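Local coordinates for protein transcriptional regulator, LacI family (Corynebacterium glutamicum, PDB 3H5T) that activates transcription of the inositol phosphate synthase gene in an inositol-dependent way, binding a palindromic promoter motif, and helps regulate cell wall biogenesis, at residues V115-N126 / P142-R150. Numbering follows the deposited sequence.
Sequences VDHVSAQQLVNN and PHIDAIRAR
Pro142 opens helix 142-150 against the start of helix 117-125, its CB 4.1 Å from the centroid of the His117 ring and 30° off the ring normal, an off-centre CH-pi contact. Next to it, His143 turns one face of its imidazole to Ala120: CB of Ala120 stands 3.7 Å from the centroid of the His143 ring, over that face. Leu123 CD2 reaches the same ring obliquely, and Val124 CG2 lies at its edge. Asp145 brings OD2 to 3.5 Å from CE1 of His117, in the plane of that ring and at its edge.

Ala146 marks the tightest backbone approach, its CA 4.8 Å from the CA of Gln121. Val124 enters there as a knob among His143, Ala146, Ile147 and Arg150. With Val124 CG1 anti to the backbone N (chi1 176°), that branch meets Ile147 CG1 at 3.8 Å, while CG2 turns to Ala146. A water bridges Ala146 O and Asn125 OD1. Finally Arg150, extended as far as NE, gives NH1 to Val124 O at 2.6 Å, on a lone pair in the carbonyl plane, though the bond is bent at the hydrogen; NH1 also bonds Ala127 O.

The helices, crossing at -54°, come directly before and after strand 132-135, one of the parallel strands in the mixed sheet of a periplasmic-binding-protein-like domain, and Ile147 also touches that strand. The chemistry is thus graded: an apolar and aromatic interface gives way to an arginine that joins the carbonyl of Val124, in the last turn of helix 117-125, to that of Ala127 just beyond it, where its positive charge probably complements the helix dipole.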
ATOM      1  N   VAL A 115      14.186  16.443 -10.791  1.00 37.05           N
ATOM      2  CA  VAL A 115      15.127  15.944  -9.800  1.00 37.06           C
ATOM      3  C   VAL A 115      16.320  15.263 -10.457  1.00 36.97           C
ATOM      4  O   VAL A 115      16.161  14.408 -11.319  1.00 37.26           O
ATOM      5  CB  VAL A 115      14.452  14.947  -8.835  1.00 36.60           C
ATOM      6  CG1 VAL A 115      15.432  14.516  -7.759  1.00 37.47           C
ATOM      7  CG2 VAL A 115      13.244  15.585  -8.197  1.00 37.26           C
ATOM      8  N   ASP A 116      17.516  15.672 -10.056  1.00 38.58           N
ATOM      9  CA  ASP A 116      18.740  15.088 -10.587  1.00 39.68           C
ATOM     10  C   ASP A 116      19.455  14.366  -9.454  1.00 39.60           C
ATOM     11  O   ASP A 116      19.067  14.475  -8.294  1.00 40.17           O
ATOM     12  CB  ASP A 116      19.641  16.166 -11.180  1.00 40.07           C
ATOM     13  CG  ASP A 116      19.784  17.355 -10.272  1.00 42.89           C
ATOM     14  OD1 ASP A 116      19.820  17.154  -9.040  1.00 44.03           O
ATOM     15  OD2 ASP A 116      19.872  18.490 -10.790  1.00 46.36           O
ATOM     16  N   HIS A 117      20.510  13.640  -9.790  1.00 39.72           N
ATOM     17  CA  HIS A 117      21.244  12.870  -8.802  1.00 39.59           C
ATOM     18  C   HIS A 117      21.818  13.641  -7.620  1.00 38.41           C
ATOM     19  O   HIS A 117      21.847  13.124  -6.510  1.00 37.75           O
ATOM     20  CB  HIS A 117      22.319  12.057  -9.522  1.00 40.38           C
ATOM     21  CG  HIS A 117      21.745  11.097 -10.520  1.00 42.31           C
ATOM     22  ND1 HIS A 117      21.242   9.863 -10.160  1.00 42.40           N
ATOM     23  CD2 HIS A 117      21.508  11.225 -11.847  1.00 41.27           C
ATOM     24  CE1 HIS A 117      20.722   9.276 -11.223  1.00 41.17           C
ATOM     25  NE2 HIS A 117      20.869  10.082 -12.259  1.00 40.80           N
ATOM     26  N   VAL A 118      22.253  14.879  -7.825  1.00 38.12           N
ATOM     27  CA  VAL A 118      22.799  15.629  -6.698  1.00 38.36           C
ATOM     28  C   VAL A 118      21.700  15.954  -5.690  1.00 37.15           C
ATOM     29  O   VAL A 118      21.941  15.978  -4.483  1.00 37.78           O
ATOM     30  CB  VAL A 118      23.472  16.948  -7.140  1.00 40.00           C
ATOM     31  CG1 VAL A 118      22.449  17.888  -7.748  1.00 40.20           C
ATOM     32  CG2 VAL A 118      24.143  17.600  -5.939  1.00 40.69           C
ATOM     33  N   SER A 119      20.492  16.206  -6.180  1.00 34.72           N
ATOM     34  CA  SER A 119      19.381  16.510  -5.287  1.00 34.40           C
ATOM     35  C   SER A 119      18.999  15.256  -4.501  1.00 32.00           C
ATOM     36  O   SER A 119      18.847  15.292  -3.283  1.00 30.73           O
ATOM     37  CB  SER A 119      18.170  16.996  -6.085  1.00 36.93           C
ATOM     38  OG  SER A 119      18.488  18.138  -6.862  1.00 41.53           O
ATOM     39  N   ALA A 120      18.858  14.145  -5.213  1.00 30.57           N
ATOM     40  CA  ALA A 120      18.482  12.879  -4.599  1.00 30.88           C
ATOM     41  C   ALA A 120      19.521  12.385  -3.598  1.00 30.37           C
ATOM     42  O   ALA A 120      19.177  11.890  -2.528  1.00 29.31           O
ATOM     43  CB  ALA A 120      18.262  11.828  -5.680  1.00 29.13           C
ATOM     44  N   GLN A 121      20.792  12.543  -3.947  1.00 30.59           N
ATOM     45  CA  GLN A 121      21.884  12.095  -3.094  1.00 30.08           C
ATOM     46  C   GLN A 121      22.039  12.907  -1.812  1.00 27.94           C
ATOM     47  O   GLN A 121      22.502  12.385  -0.801  1.00 28.11           O
ATOM     48  CB  GLN A 121      23.182  12.061  -3.911  1.00 32.09           C
ATOM     49  CG  GLN A 121      23.054  11.109  -5.112  1.00 35.22           C
ATOM     50  CD  GLN A 121      24.229  11.155  -6.082  1.00 38.14           C
ATOM     51  OE1 GLN A 121      24.797  12.224  -6.350  1.00 36.00           O
ATOM     52  NE2 GLN A 121      24.583   9.990  -6.633  1.00 36.48           N
ATOM     53  N   GLN A 122      21.646  14.175  -1.839  1.00 27.29           N
ATOM     54  CA  GLN A 122      21.725  15.001  -0.636  1.00 26.91           C
ATOM     55  C   GLN A 122      20.578  14.623   0.298  1.00 25.76           C
ATOM     56  O   GLN A 122      20.723  14.626   1.517  1.00 25.80           O
ATOM     57  CB  GLN A 122      21.625  16.481  -0.975  1.00 28.81           C
ATOM     58  CG  GLN A 122      22.874  17.040  -1.594  1.00 34.99           C
ATOM     59  CD  GLN A 122      22.848  18.548  -1.676  1.00 36.89           C
ATOM     60  OE1 GLN A 122      23.829  19.171  -2.088  1.00 37.95           O
ATOM     61  NE2 GLN A 122      21.725  19.148  -1.282  1.00 36.52           N
ATOM     62  N   LEU A 123      19.430  14.309  -0.281  1.00 23.33           N
ATOM     63  CA  LEU A 123      18.293  13.909   0.523  1.00 23.00           C
ATOM     64  C   LEU A 123      18.668  12.606   1.229  1.00 23.11           C
ATOM     65  O   LEU A 123      18.596  12.509   2.456  1.00 22.99           O
ATOM     66  CB  LEU A 123      17.055  13.688  -0.361  1.00 19.74           C
ATOM     67  CG  LEU A 123      15.837  13.138   0.393  1.00 19.01           C
ATOM     68  CD1 LEU A 123      15.512  14.072   1.556  1.00 17.86           C
ATOM     69  CD2 LEU A 123      14.633  13.006  -0.542  1.00 17.97           C
ATOM     70  N   VAL A 124      19.093  11.621   0.436  1.00 23.25           N
ATOM     71  CA  VAL A 124      19.457  10.305   0.945  1.00 23.28           C
ATOM     72  C   VAL A 124      20.631  10.269   1.909  1.00 25.25           C
ATOM     73  O   VAL A 124      20.568   9.553   2.907  1.00 25.19           O
ATOM     74  CB  VAL A 124      19.748   9.324  -0.199  1.00 22.79           C
ATOM     75  CG1 VAL A 124      20.223   7.987   0.372  1.00 21.05           C
ATOM     76  CG2 VAL A 124      18.487   9.120  -1.030  1.00 20.92           C
ATOM     77  N   ASN A 125      21.695  11.024   1.629  1.00 25.20           N
ATOM     78  CA  ASN A 125      22.852  11.021   2.529  1.00 24.39           C
ATOM     79  C   ASN A 125      22.568  11.767   3.828  1.00 24.56           C
ATOM     80  O   ASN A 125      23.360  11.709   4.767  1.00 26.22           O
ATOM     81  CB  ASN A 125      24.088  11.624   1.853  1.00 24.16           C
ATOM     82  CG  ASN A 125      24.471  10.900   0.572  1.00 24.57           C
ATOM     83  OD1 ASN A 125      24.249   9.700   0.429  1.00 23.97           O
ATOM     84  ND2 ASN A 125      25.066  11.628  -0.358  1.00 25.73           N
ATOM     85  N   ASN A 126      21.442  12.470   3.894  1.00 23.66           N
ATOM     86  CA  ASN A 126      21.101  13.187   5.118  1.00 24.62           C
ATOM     87  C   ASN A 126      19.965  12.500   5.879  1.00 24.51           C
ATOM     88  O   ASN A 126      19.339  13.090   6.755  1.00 23.76           O
ATOM     89  CB  ASN A 126      20.747  14.647   4.815  1.00 26.71           C
ATOM     90  CG  ASN A 126      21.960  15.457   4.360  1.00 30.47           C
ATOM     91  OD1 ASN A 126      22.988  15.505   5.045  1.00 27.19           O
ATOM     92  ND2 ASN A 126      21.843  16.092   3.197  1.00 30.62           N
ATOM     93  N   PRO A 142      16.110   8.431  -9.409  1.00 24.89           N
ATOM     94  CA  PRO A 142      17.445   8.762  -8.912  1.00 23.97           C
ATOM     95  C   PRO A 142      17.671   8.511  -7.423  1.00 24.27           C
ATOM     96  O   PRO A 142      18.812   8.412  -6.978  1.00 25.47           O
ATOM     97  CB  PRO A 142      17.608  10.226  -9.307  1.00 23.08           C
ATOM     98  CG  PRO A 142      16.213  10.750  -9.246  1.00 25.69           C
ATOM     99  CD  PRO A 142      15.411   9.636  -9.893  1.00 25.97           C
ATOM    100  N   HIS A 143      16.595   8.399  -6.650  1.00 23.59           N
ATOM    101  CA  HIS A 143      16.743   8.141  -5.215  1.00 21.91           C
ATOM    102  C   HIS A 143      17.224   6.709  -4.995  1.00 22.00           C
ATOM    103  O   HIS A 143      17.976   6.434  -4.057  1.00 22.07           O
ATOM    104  CB  HIS A 143      15.416   8.407  -4.494  1.00 18.94           C
ATOM    105  CG  HIS A 143      14.982   9.836  -4.577  1.00 17.94           C
ATOM    106  ND1 HIS A 143      15.567  10.834  -3.822  1.00 18.12           N
ATOM    107  CD2 HIS A 143      14.113  10.455  -5.406  1.00 16.07           C
ATOM    108  CE1 HIS A 143      15.079  12.004  -4.190  1.00 16.13           C
ATOM    109  NE2 HIS A 143      14.196  11.803  -5.150  1.00 15.78           N
ATOM    110  N   ILE A 144      16.796   5.803  -5.872  1.00 22.60           N
ATOM    111  CA  ILE A 144      17.218   4.410  -5.800  1.00 22.36           C
ATOM    112  C   ILE A 144      18.739   4.370  -5.956  1.00 23.43           C
ATOM    113  O   ILE A 144      19.433   3.724  -5.165  1.00 23.85           O
ATOM    114  CB  ILE A 144      16.590   3.569  -6.934  1.00 21.82           C
ATOM    115  CG1 ILE A 144      15.071   3.499  -6.758  1.00 21.75           C
ATOM    116  CG2 ILE A 144      17.212   2.176  -6.957  1.00 20.76           C
ATOM    117  CD1 ILE A 144      14.620   2.805  -5.497  1.00 22.09           C
ATOM    118  N   ASP A 145      19.251   5.068  -6.974  1.00 23.44           N
ATOM    119  CA  ASP A 145      20.695   5.116  -7.234  1.00 22.29           C
ATOM    120  C   ASP A 145      21.431   5.785  -6.073  1.00 22.21           C
ATOM    121  O   ASP A 145      22.536   5.379  -5.711  1.00 21.97           O
ATOM    122  CB  ASP A 145      21.000   5.880  -8.530  1.00 22.67           C
ATOM    123  CG  ASP A 145      20.280   5.300  -9.747  1.00 25.45           C
ATOM    124  OD1 ASP A 145      20.352   4.072  -9.973  1.00 25.60           O
ATOM    125  OD2 ASP A 145      19.642   6.078 -10.486  1.00 27.98           O
ATOM    126  N   ALA A 146      20.819   6.815  -5.493  1.00 19.88           N
ATOM    127  CA  ALA A 146      21.426   7.509  -4.372  1.00 19.28           C
ATOM    128  C   ALA A 146      21.576   6.561  -3.184  1.00 20.68           C
ATOM    129  O   ALA A 146      22.586   6.578  -2.494  1.00 22.64           O
ATOM    130  CB  ALA A 146      20.592   8.721  -3.987  1.00 17.33           C
ATOM    131  N   ILE A 147      20.569   5.729  -2.949  1.00 22.54           N
ATOM    132  CA  ILE A 147      20.608   4.769  -1.848  1.00 23.58           C
ATOM    133  C   ILE A 147      21.690   3.712  -2.078  1.00 23.77           C
ATOM    134  O   ILE A 147      22.347   3.274  -1.135  1.00 24.42           O
ATOM    135  CB  ILE A 147      19.234   4.067  -1.681  1.00 22.99           C
ATOM    136  CG1 ILE A 147      18.220   5.067  -1.123  1.00 24.08           C
ATOM    137  CG2 ILE A 147      19.357   2.855  -0.778  1.00 20.99           C
ATOM    138  CD1 ILE A 147      16.820   4.526  -0.993  1.00 25.64           C
ATOM    139  N   ARG A 148      21.868   3.314  -3.336  1.00 23.68           N
ATOM    140  CA  ARG A 148      22.870   2.317  -3.712  1.00 23.23           C
ATOM    141  C   ARG A 148      24.279   2.886  -3.539  1.00 24.37           C
ATOM    142  O   ARG A 148      25.195   2.194  -3.080  1.00 24.75           O
ATOM    143  CB  ARG A 148      22.666   1.908  -5.173  1.00 22.20           C
ATOM    144  CG  ARG A 148      23.574   0.796  -5.660  1.00 21.90           C
ATOM    145  CD  ARG A 148      23.430   0.590  -7.157  1.00 22.36           C
ATOM    146  NE  ARG A 148      22.047   0.335  -7.550  1.00 23.65           N
ATOM    147  CZ  ARG A 148      21.383  -0.769  -7.240  1.00 25.16           C
ATOM    148  NH1 ARG A 148      21.978  -1.722  -6.540  1.00 25.99           N
ATOM    149  NH2 ARG A 148      20.122  -0.914  -7.612  1.00 27.05           N
ATOM    150  N   ALA A 149      24.443   4.154  -3.911  1.00 23.68           N
ATOM    151  CA  ALA A 149      25.728   4.833  -3.811  1.00 22.90           C
ATOM    152  C   ALA A 149      26.144   5.013  -2.360  1.00 24.20           C
ATOM    153  O   ALA A 149      27.327   5.129  -2.068  1.00 24.67           O
ATOM    154  CB  ALA A 149      25.661   6.185  -4.503  1.00 22.17           C
ATOM    155  N   ARG A 150      25.172   5.046  -1.452  1.00 23.82           N
ATOM    156  CA  ARG A 150      25.469   5.207  -0.037  1.00 23.74           C
ATOM    157  C   ARG A 150      25.660   3.821   0.599  1.00 24.94           C
ATOM    158  O   ARG A 150      26.148   3.696   1.725  1.00 23.59           O
ATOM    159  CB  ARG A 150      24.328   5.975   0.655  1.00 24.35           C
ATOM    160  CG  ARG A 150      24.471   6.060   2.171  1.00 26.41           C
ATOM    161  CD  ARG A 150      23.364   6.868   2.846  1.00 25.82           C
ATOM    162  NE  ARG A 150      23.484   6.755   4.299  1.00 26.82           N
ATOM    163  CZ  ARG A 150      22.805   7.483   5.181  1.00 29.05           C
ATOM    164  NH1 ARG A 150      21.939   8.400   4.771  1.00 29.85           N
ATOM    165  NH2 ARG A 150      23.006   7.305   6.483  1.00 28.13           N
TER
HETATM  166  O   HOH W   1      23.890   9.105  -2.188  1.00 32.51           O